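Local structure of ORF10 (Moritella marina, 6RIW) at residues 300-305 with 335-340; 309-314 with 340-345; 296-301 with 632-637. The protein contains, in this chain, the ketosynthase–chain length factor didomain of a polyunsaturated fatty acid synthase, which probably catalyses 3-oxoacyl-[acyl-carrier-protein] formation. All coordinates share one frame; numbering follows the deposited sequence.

Contact 1: 300-305 with 335-340; sequences LSPNTK and TPKGDN
The puckered pyrrolidine ring of Pro302 meets Lys337 and Gly338 with its outer carbons, CG and CD. Pro302 CG lies 4.0 Å from Gly338 CA, ring carbon against bare backbone, while the neighbouring Pro302 CD lies 4.1 Å from Lys337 CD. The two side chains cross obliquely, and it is the aliphatic middle of the lysine that touches the ring. A bend at CB-CG (chi2 -94°) swings the lysine chain across, which brings its CD to the proline.

The flat groups, the amides of Asn303 and Asn340, are used differently, each within its own segment. Asn303 stands at the N-cap of helix 304-318, and its OD1 accepts from Lys305 N at 3.0 Å, the donor tilted 34° from the carbonyl plane. The amide of Asn340 turns back on the start of helix 336-350: Asn340 ND2 donates to Pro336 O at 2.7 Å from above the carbonyl plane. That oxygen also takes the helical bond from Asn340 N, so two donors of one residue grip it.

Thr335, at the N-cap of this second helix, closes a His-Ala-Thr-Gly-Thr sequence that probably corresponds to the HGTGT motif of ketosynthases. Around the contact, Asp339 OD2 accepts from Phe250 N, while Lys305 NZ forms a salt bridge with Asp654. The example illustrates how the loop leading into one helix can rest on the first turn of another without a polar bond between them. Carbon meets carbon, and the polar groups find partners in their own segments or in other parts of the chain; the contact is probably held by van der Waals attraction, with water kept from part of the proline ring.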
loop_
_atom_site.group_PDB
_atom_site.type_symbol
_atom_site.label_atom_id
_atom_site.label_comp_id
_atom_site.label_asym_id
_atom_site.label_seq_id
_atom_site.Cartn_x
_atom_site.Cartn_y
_atom_site.Cartn_z
ATOM N N LEU A 300 -14.365 -5.267 8.409
ATOM C CA LEU A 300 -14.647 -5.940 7.145
ATOM C C LEU A 300 -16.093 -5.777 6.675
ATOM O O LEU A 300 -16.426 -6.239 5.579
ATOM C CB LEU A 300 -14.294 -7.432 7.249
ATOM C CG LEU A 300 -12.807 -7.769 7.399
ATOM C CD1 LEU A 300 -12.578 -9.286 7.374
ATOM C CD2 LEU A 300 -11.968 -7.070 6.325
ATOM N N SER A 301 -16.944 -5.096 7.443
ATOM C CA SER A 301 -18.375 -5.044 7.131
ATOM C C SER A 301 -18.791 -3.664 6.648
ATOM O O SER A 301 -18.433 -2.660 7.280
ATOM C CB SER A 301 -19.202 -5.423 8.362
ATOM O OG SER A 301 -18.671 -6.583 8.986
ATOM N N PRO A 302 -19.569 -3.572 5.577
ATOM C CA PRO A 302 -19.963 -2.260 5.049
ATOM C C PRO A 302 -21.047 -1.604 5.890
ATOM O O PRO A 302 -21.852 -2.269 6.546
ATOM C CB PRO A 302 -20.492 -2.588 3.651
ATOM C CG PRO A 302 -21.015 -3.998 3.797
ATOM C CD PRO A 302 -20.107 -4.685 4.772
ATOM N N ASN A 303 -21.051 -0.273 5.852
ATOM C CA ASN A 303 -21.974 0.566 6.609
ATOM C C ASN A 303 -22.786 1.376 5.613
ATOM O O ASN A 303 -22.223 2.153 4.835
ATOM C CB ASN A 303 -21.209 1.487 7.563
ATOM C CG ASN A 303 -22.100 2.158 8.596
ATOM O OD1 ASN A 303 -23.267 2.456 8.336
ATOM N ND2 ASN A 303 -21.535 2.423 9.780
ATOM N N THR A 304 -24.107 1.200 5.629
ATOM C CA THR A 304 -24.913 1.905 4.641
ATOM C C THR A 304 -24.790 3.426 4.783
ATOM O O THR A 304 -24.910 4.143 3.786
ATOM C CB THR A 304 -26.379 1.457 4.733
ATOM O OG1 THR A 304 -27.134 2.058 3.666
ATOM C CG2 THR A 304 -26.984 1.838 6.083
ATOM N N LYS A 305 -24.501 3.938 5.985
ATOM C CA LYS A 305 -24.436 5.395 6.147
ATOM C C LYS A 305 -23.305 6.002 5.319
ATOM O O LYS A 305 -23.480 7.063 4.706
ATOM C CB LYS A 305 -24.289 5.784 7.623
ATOM C CG LYS A 305 -22.922 5.486 8.248
ATOM C CD LYS A 305 -22.921 5.579 9.783
ATOM C CE LYS A 305 -22.458 6.928 10.274
ATOM N NZ LYS A 305 -20.993 6.896 10.599
ATOM N N THR A 335 -20.788 -11.526 -1.869
ATOM C CA THR A 335 -20.982 -11.727 -0.433
ATOM C C THR A 335 -22.381 -11.266 -0.038
ATOM O O THR A 335 -22.765 -10.134 -0.354
ATOM C CB THR A 335 -19.925 -10.971 0.374
ATOM O OG1 THR A 335 -18.614 -11.367 -0.062
ATOM C CG2 THR A 335 -20.062 -11.279 1.858
ATOM N N PRO A 336 -23.167 -12.106 0.656
ATOM C CA PRO A 336 -24.567 -11.728 0.946
ATOM C C PRO A 336 -24.694 -10.436 1.732
ATOM O O PRO A 336 -25.458 -9.546 1.337
ATOM C CB PRO A 336 -25.095 -12.936 1.744
ATOM C CG PRO A 336 -24.217 -14.074 1.353
ATOM C CD PRO A 336 -22.847 -13.467 1.125
ATOM N N LYS A 337 -23.951 -10.306 2.835
ATOM C CA LYS A 337 -24.054 -9.102 3.656
ATOM C C LYS A 337 -23.796 -7.854 2.822
ATOM O O LYS A 337 -24.566 -6.893 2.870
ATOM C CB LYS A 337 -23.078 -9.178 4.831
ATOM C CG LYS A 337 -23.583 -8.492 6.099
ATOM C CD LYS A 337 -23.092 -7.049 6.191
ATOM C CE LYS A 337 -23.531 -6.365 7.501
ATOM N NZ LYS A 337 -24.850 -5.635 7.406
ATOM N N GLY A 338 -22.734 -7.876 2.009
ATOM C CA GLY A 338 -22.382 -6.703 1.216
ATOM C C GLY A 338 -23.337 -6.428 0.064
ATOM O O GLY A 338 -23.625 -5.268 -0.251
ATOM N N ASP A 339 -23.820 -7.481 -0.602
ATOM C CA ASP A 339 -24.768 -7.265 -1.692
ATOM C C ASP A 339 -26.036 -6.583 -1.172
ATOM O O ASP A 339 -26.536 -5.631 -1.783
ATOM C CB ASP A 339 -25.105 -8.598 -2.381
ATOM C CG ASP A 339 -23.954 -9.144 -3.276
ATOM O OD1 ASP A 339 -22.791 -8.632 -3.212
ATOM O OD2 ASP A 339 -24.226 -10.122 -4.039
ATOM N N ASN A 340 -26.538 -7.026 -0.010
ATOM C CA ASN A 340 -27.775 -6.461 0.534
ATOM C C ASN A 340 -27.571 -5.039 1.050
ATOM O O ASN A 340 -28.463 -4.190 0.906
ATOM C CB ASN A 340 -28.319 -7.354 1.652
ATOM C CG ASN A 340 -28.896 -8.663 1.125
ATOM O OD1 ASN A 340 -29.999 -8.688 0.598
ATOM N ND2 ASN A 340 -28.137 -9.750 1.252
#

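Contact 2: 309-314 with 340-345; sequences LVYERA and NVELRS
Tyr311 lays the edge of its ring against Ser345, and this is the close-packed part of the contact. Tyr311 CE2 approaches Ser345 O to 3.8 Å, with the oxygen at the ring edge near its plane, and also meets Ser345 CB at 3.9 Å. The phenol oxygen passes the same methylene, Tyr311 OH standing 4.1 Å from Ser345 CB. With CG placed anti to the carbonyl carbon (chi1 -63°), the ring reaches out from helix 304-318 to helix 336-350. The Ser345 hydroxyl is engaged apart from this edge: OG is hydrogen-bonded with Gln307 OE1 and Thr304 OG1.

Beyond the ring the fit is looser. Tyr311 OH comes only to 4.3 Å from Glu342 CG, and a water links the polar ends instead. This water lies 2.7 Å from Tyr311 OH and donates to Glu342 OE2 at 2.6 Å. The glutamate, extended through chi1 and chi2, is also gripped by two backbone amides: OE1 accepts from Ala332 N and OE2 from His331 N. These bonds steady the carboxylate that receives the water. The directly packed ring edge thus contrasts with a water-mediated side, although Tyr311, Glu342 and Ser345 are all buried.

A phenylalanine in place of Tyr311 would lack the hydroxyl, and the bridging water would probably lose its hold on helix 304-318, leaving Glu342 without this link across the contact.

The tyrosine thus serves as a worked case of one ring joining several elements. His446 meets it edge-to-face, Phe349 of helix 336-350 approaches with its plane inclined, and Ser436 and Phe438 of strand 432-439 touch it, so the helix pair is packed beside that strand.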
loop_
_atom_site.group_PDB
_atom_site.type_symbol
_atom_site.label_atom_id
_atom_site.label_comp_id
_atom_site.label_asym_id
_atom_site.label_seq_id
_atom_site.Cartn_x
_atom_site.Cartn_y
_atom_site.Cartn_z
ATOM N N LEU A 309 -23.649 8.487 1.982
ATOM C CA LEU A 309 -22.894 9.736 2.017
ATOM C C LEU A 309 -22.048 9.922 0.760
ATOM O O LEU A 309 -22.004 11.020 0.197
ATOM C CB LEU A 309 -22.022 9.792 3.269
ATOM C CG LEU A 309 -21.109 11.016 3.400
ATOM C CD1 LEU A 309 -21.901 12.346 3.522
ATOM C CD2 LEU A 309 -20.150 10.840 4.576
ATOM N N VAL A 310 -21.357 8.873 0.301
ATOM C CA VAL A 310 -20.515 9.073 -0.881
ATOM C C VAL A 310 -21.370 9.354 -2.119
ATOM O O VAL A 310 -20.956 10.117 -3.002
ATOM C CB VAL A 310 -19.549 7.884 -1.095
ATOM C CG1 VAL A 310 -20.220 6.719 -1.812
ATOM C CG2 VAL A 310 -18.331 8.345 -1.879
ATOM N N TYR A 311 -22.578 8.779 -2.199
ATOM C CA TYR A 311 -23.487 9.126 -3.293
ATOM C C TYR A 311 -23.834 10.607 -3.256
ATOM O O TYR A 311 -23.794 11.290 -4.281
ATOM C CB TYR A 311 -24.786 8.317 -3.218
ATOM C CG TYR A 311 -24.669 6.827 -3.351
ATOM C CD1 TYR A 311 -23.754 6.239 -4.213
ATOM C CD2 TYR A 311 -25.503 6.005 -2.618
ATOM C CE1 TYR A 311 -23.671 4.854 -4.325
ATOM C CE2 TYR A 311 -25.444 4.648 -2.726
ATOM C CZ TYR A 311 -24.531 4.067 -3.576
ATOM O OH TYR A 311 -24.480 2.698 -3.636
ATOM N N GLU A 312 -24.229 11.104 -2.082
ATOM C CA GLU A 312 -24.584 12.511 -1.952
ATOM C C GLU A 312 -23.427 13.396 -2.384
ATOM O O GLU A 312 -23.600 14.303 -3.207
ATOM C CB GLU A 312 -24.993 12.823 -0.512
ATOM C CG GLU A 312 -26.272 12.126 -0.093
ATOM C CD GLU A 312 -26.496 12.144 1.404
ATOM O OE1 GLU A 312 -25.558 12.505 2.145
ATOM O OE2 GLU A 312 -27.619 11.795 1.841
ATOM N N ARG A 313 -22.218 13.098 -1.884
ATOM C CA ARG A 313 -21.048 13.909 -2.209
ATOM C C ARG A 313 -20.700 13.828 -3.686
ATOM O O ARG A 313 -20.235 14.816 -4.256
ATOM C CB ARG A 313 -19.843 13.471 -1.354
ATOM C CG ARG A 313 -19.954 13.805 0.116
ATOM C CD ARG A 313 -18.693 13.345 0.862
ATOM N NE ARG A 313 -18.647 13.793 2.248
ATOM C CZ ARG A 313 -17.807 13.290 3.150
ATOM N NH1 ARG A 313 -16.953 12.330 2.790
ATOM N NH2 ARG A 313 -17.813 13.735 4.398
ATOM N N ALA A 314 -20.933 12.676 -4.328
ATOM C CA ALA A 314 -20.525 12.504 -5.718
ATOM C C ALA A 314 -21.415 13.288 -6.673
ATOM O O ALA A 314 -20.918 13.931 -7.608
ATOM C CB ALA A 314 -20.541 11.018 -6.100
ATOM N N ASN A 340 -26.538 -7.026 -0.010
ATOM C CA ASN A 340 -27.775 -6.461 0.534
ATOM C C ASN A 340 -27.571 -5.039 1.050
ATOM O O ASN A 340 -28.463 -4.190 0.906
ATOM C CB ASN A 340 -28.319 -7.354 1.652
ATOM C CG ASN A 340 -28.896 -8.663 1.125
ATOM O OD1 ASN A 340 -29.999 -8.688 0.598
ATOM N ND2 ASN A 340 -28.137 -9.750 1.252
ATOM N N VAL A 341 -26.419 -4.758 1.668
ATOM C CA VAL A 341 -26.163 -3.400 2.145
ATOM C C VAL A 341 -26.085 -2.425 0.978
ATOM O O VAL A 341 -26.649 -1.325 1.038
ATOM C CB VAL A 341 -24.893 -3.346 3.017
ATOM C CG1 VAL A 341 -24.510 -1.889 3.296
ATOM C CG2 VAL A 341 -25.119 -4.064 4.339
ATOM N N GLU A 342 -25.387 -2.799 -0.104
ATOM C CA GLU A 342 -25.292 -1.903 -1.253
ATOM C C GLU A 342 -26.661 -1.674 -1.889
ATOM O O GLU A 342 -26.968 -0.559 -2.338
ATOM C CB GLU A 342 -24.304 -2.448 -2.295
ATOM C CG GLU A 342 -24.234 -1.582 -3.575
ATOM C CD GLU A 342 -23.097 -1.969 -4.538
ATOM O OE1 GLU A 342 -22.631 -3.132 -4.488
ATOM O OE2 GLU A 342 -22.671 -1.100 -5.339
ATOM N N LEU A 343 -27.502 -2.716 -1.943
ATOM C CA LEU A 343 -28.845 -2.530 -2.491
ATOM C C LEU A 343 -29.677 -1.614 -1.597
ATOM O O LEU A 343 -30.472 -0.810 -2.096
ATOM C CB LEU A 343 -29.540 -3.882 -2.676
ATOM C CG LEU A 343 -29.067 -4.696 -3.881
ATOM C CD1 LEU A 343 -29.515 -6.163 -3.792
ATOM C CD2 LEU A 343 -29.553 -4.044 -5.169
ATOM N N ARG A 344 -29.489 -1.706 -0.283
ATOM C CA ARG A 344 -30.192 -0.802 0.622
ATOM C C ARG A 344 -29.734 0.634 0.423
ATOM O O ARG A 344 -30.563 1.554 0.352
ATOM C CB ARG A 344 -29.981 -1.242 2.070
ATOM C CG ARG A 344 -30.486 -0.242 3.112
ATOM C CD ARG A 344 -30.407 -0.802 4.514
ATOM N NE ARG A 344 -30.922 0.130 5.524
ATOM C CZ ARG A 344 -30.626 0.075 6.825
ATOM N NH1 ARG A 344 -29.815 -0.867 7.291
ATOM N NH2 ARG A 344 -31.133 0.967 7.667
ATOM N N SER A 345 -28.412 0.842 0.334
ATOM C CA SER A 345 -27.861 2.175 0.116
ATOM C C SER A 345 -28.417 2.798 -1.150
ATOM O O SER A 345 -28.808 3.969 -1.159
ATOM C CB SER A 345 -26.334 2.096 0.025
ATOM O OG SER A 345 -25.802 1.685 1.262
HETATM O O HOH W 1 -23.623 1.269 -5.765
#

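Contact 3: 296-301 with 632-637; sequences GEFVLS and AQLNQY
At the interface between the ketosynthase and chain length factor domains, Phe298 of the loop 296-301 meets Leu634 and Asn635 in the first turn of helix 634-638. Phe298 CE1 lies 3.6 Å from Asn635 OD1, which sits at the edge of the ring and in its plane, while ring and amide planes stand 82° apart. The slightly positive C-H rim of the ring would face the carbonyl oxygen, an approach that is probably weakly attractive. Asn635 ND2 is hydrogen-bonded to Asp548 OD2, which helps fix how the amide is turned. Beside it, Phe298 CZ makes an apolar contact with Leu634 CD2 at 4.2 Å, the two side chains coming from opposite directions.

Both domains have the thiolase-type fold of ketosynthases, and strands 189-193 and 659-663 pair antiparallel between them, as across the dimers of this superfamily. The loop follows strand 283-292 of the first domain, and the helix belongs to the second.

A type I beta turn from Phe298 to Ser301 shapes the loop, closed by Ser301 N donating to Phe298 O at 3.1 Å. With CG anti to the backbone nitrogen (chi1 175°), the phenylalanine extends from the start of this turn toward the helix. Val299 CG2 lies 4.0 Å above one face of its ring, offset toward the rim, and Ser301 OG is also at the edge.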
loop_
_atom_site.group_PDB
_atom_site.type_symbol
_atom_site.label_atom_id
_atom_site.label_comp_id
_atom_site.label_asym_id
_atom_site.label_seq_id
_atom_site.Cartn_x
_atom_site.Cartn_y
_atom_site.Cartn_z
ATOM N N GLY A 296 -19.174 2.301 13.485
ATOM C CA GLY A 296 -20.391 1.509 13.539
ATOM C C GLY A 296 -20.261 0.034 13.210
ATOM O O GLY A 296 -21.057 -0.785 13.688
ATOM N N GLU A 297 -19.275 -0.329 12.392
ATOM C CA GLU A 297 -19.159 -1.689 11.886
ATOM C C GLU A 297 -17.734 -2.193 12.048
ATOM O O GLU A 297 -16.777 -1.413 12.088
ATOM C CB GLU A 297 -19.566 -1.792 10.399
ATOM C CG GLU A 297 -21.039 -1.512 10.118
ATOM C CD GLU A 297 -21.961 -2.545 10.736
ATOM O OE1 GLU A 297 -23.078 -2.167 11.170
ATOM O OE2 GLU A 297 -21.566 -3.736 10.786
ATOM N N PHE A 298 -17.624 -3.514 12.171
ATOM C CA PHE A 298 -16.358 -4.230 12.091
ATOM C C PHE A 298 -15.595 -3.815 10.834
ATOM O O PHE A 298 -16.190 -3.376 9.847
ATOM C CB PHE A 298 -16.683 -5.729 12.097
ATOM C CG PHE A 298 -15.504 -6.641 11.908
ATOM C CD1 PHE A 298 -14.497 -6.718 12.862
ATOM C CD2 PHE A 298 -15.429 -7.461 10.786
ATOM C CE1 PHE A 298 -13.421 -7.578 12.688
ATOM C CE2 PHE A 298 -14.359 -8.325 10.611
ATOM C CZ PHE A 298 -13.359 -8.384 11.558
ATOM N N VAL A 299 -14.263 -3.951 10.863
ATOM C CA VAL A 299 -13.461 -3.413 9.761
ATOM C C VAL A 299 -13.750 -4.085 8.419
ATOM O O VAL A 299 -13.398 -3.532 7.370
ATOM C CB VAL A 299 -11.946 -3.500 10.074
ATOM C CG1 VAL A 299 -11.588 -2.635 11.286
ATOM C CG2 VAL A 299 -11.506 -4.957 10.265
ATOM N N LEU A 300 -14.365 -5.267 8.409
ATOM C CA LEU A 300 -14.647 -5.940 7.145
ATOM C C LEU A 300 -16.093 -5.777 6.675
ATOM O O LEU A 300 -16.426 -6.239 5.579
ATOM C CB LEU A 300 -14.294 -7.432 7.249
ATOM C CG LEU A 300 -12.807 -7.769 7.399
ATOM C CD1 LEU A 300 -12.578 -9.286 7.374
ATOM C CD2 LEU A 300 -11.968 -7.070 6.325
ATOM N N SER A 301 -16.944 -5.096 7.443
ATOM C CA SER A 301 -18.375 -5.044 7.131
ATOM C C SER A 301 -18.791 -3.664 6.648
ATOM O O SER A 301 -18.433 -2.660 7.280
ATOM C CB SER A 301 -19.202 -5.423 8.362
ATOM O OG SER A 301 -18.671 -6.583 8.986
ATOM N N ALA A 632 -3.057 -18.301 11.457
ATOM C CA ALA A 632 -3.905 -17.160 11.119
ATOM C C ALA A 632 -5.124 -17.085 12.028
ATOM O O ALA A 632 -5.776 -18.095 12.308
ATOM C CB ALA A 632 -4.370 -17.262 9.661
ATOM N N GLN A 633 -5.425 -15.878 12.499
ATOM C CA GLN A 633 -6.657 -15.599 13.228
ATOM C C GLN A 633 -7.316 -14.374 12.605
ATOM O O GLN A 633 -6.645 -13.545 11.981
ATOM C CB GLN A 633 -6.399 -15.364 14.726
ATOM C CG GLN A 633 -5.629 -16.489 15.429
ATOM C CD GLN A 633 -6.445 -17.770 15.563
ATOM O OE1 GLN A 633 -7.668 -17.767 15.390
ATOM N NE2 GLN A 633 -5.762 -18.879 15.865
ATOM N N LEU A 634 -8.636 -14.262 12.797
ATOM C CA LEU A 634 -9.435 -13.271 12.069
ATOM C C LEU A 634 -8.908 -11.849 12.264
ATOM O O LEU A 634 -8.583 -11.144 11.297
ATOM C CB LEU A 634 -10.898 -13.352 12.519
ATOM C CG LEU A 634 -11.873 -12.368 11.859
ATOM C CD1 LEU A 634 -11.962 -12.633 10.386
ATOM C CD2 LEU A 634 -13.264 -12.471 12.486
ATOM N N ASN A 635 -8.868 -11.383 13.509
ATOM C CA ASN A 635 -8.461 -10.000 13.730
ATOM C C ASN A 635 -7.006 -9.788 13.346
ATOM O O ASN A 635 -6.664 -8.767 12.734
ATOM C CB ASN A 635 -8.707 -9.606 15.181
ATOM C CG ASN A 635 -10.183 -9.463 15.476
ATOM O OD1 ASN A 635 -10.837 -8.555 14.958
ATOM N ND2 ASN A 635 -10.728 -10.385 16.266
ATOM N N GLN A 636 -6.138 -10.740 13.689
ATOM C CA GLN A 636 -4.739 -10.599 13.309
ATOM C C GLN A 636 -4.599 -10.429 11.801
ATOM O O GLN A 636 -3.825 -9.586 11.336
ATOM C CB GLN A 636 -3.917 -11.793 13.799
ATOM C CG GLN A 636 -2.418 -11.584 13.629
ATOM C CD GLN A 636 -1.605 -12.884 13.643
ATOM O OE1 GLN A 636 -2.143 -13.986 13.484
ATOM N NE2 GLN A 636 -0.295 -12.749 13.813
ATOM N N TYR A 637 -5.347 -11.203 11.013
ATOM C CA TYR A 637 -5.186 -11.059 9.566
ATOM C C TYR A 637 -5.712 -9.719 9.052
ATOM O O TYR A 637 -5.160 -9.189 8.081
ATOM C CB TYR A 637 -5.861 -12.209 8.829
ATOM C CG TYR A 637 -5.051 -12.805 7.680
ATOM C CD1 TYR A 637 -4.964 -12.178 6.450
ATOM C CD2 TYR A 637 -4.419 -14.032 7.834
ATOM C CE1 TYR A 637 -4.227 -12.761 5.387
ATOM C CE2 TYR A 637 -3.700 -14.612 6.806
ATOM C CZ TYR A 637 -3.598 -13.983 5.591
ATOM O OH TYR A 637 -2.858 -14.620 4.601
#

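Followed from the N terminus, the chain leaves strand 283-292 and enters 296-301, where contact 3 opens the longest loop, closed only at 632-637 in the second domain. Contact 1 starts from the same stretch, sharing Leu300 and Ser301, and contact 2 begins further along helix 304-318. Their partners follow in the same order, so contacts 1 and 2 cross; they share Asn340, and a probable hydrogen bond between Thr304 OG1 and Ser345 OG (2.8 Å) joins them. Contact 2 is nested within the loop of contact 3. Contact 1 sets the loop before helix 304-318 on helix 336-350, and contact 2 joins the two helices themselves, both inside the ketosynthase domain; contact 3 ties that domain to the chain length factor.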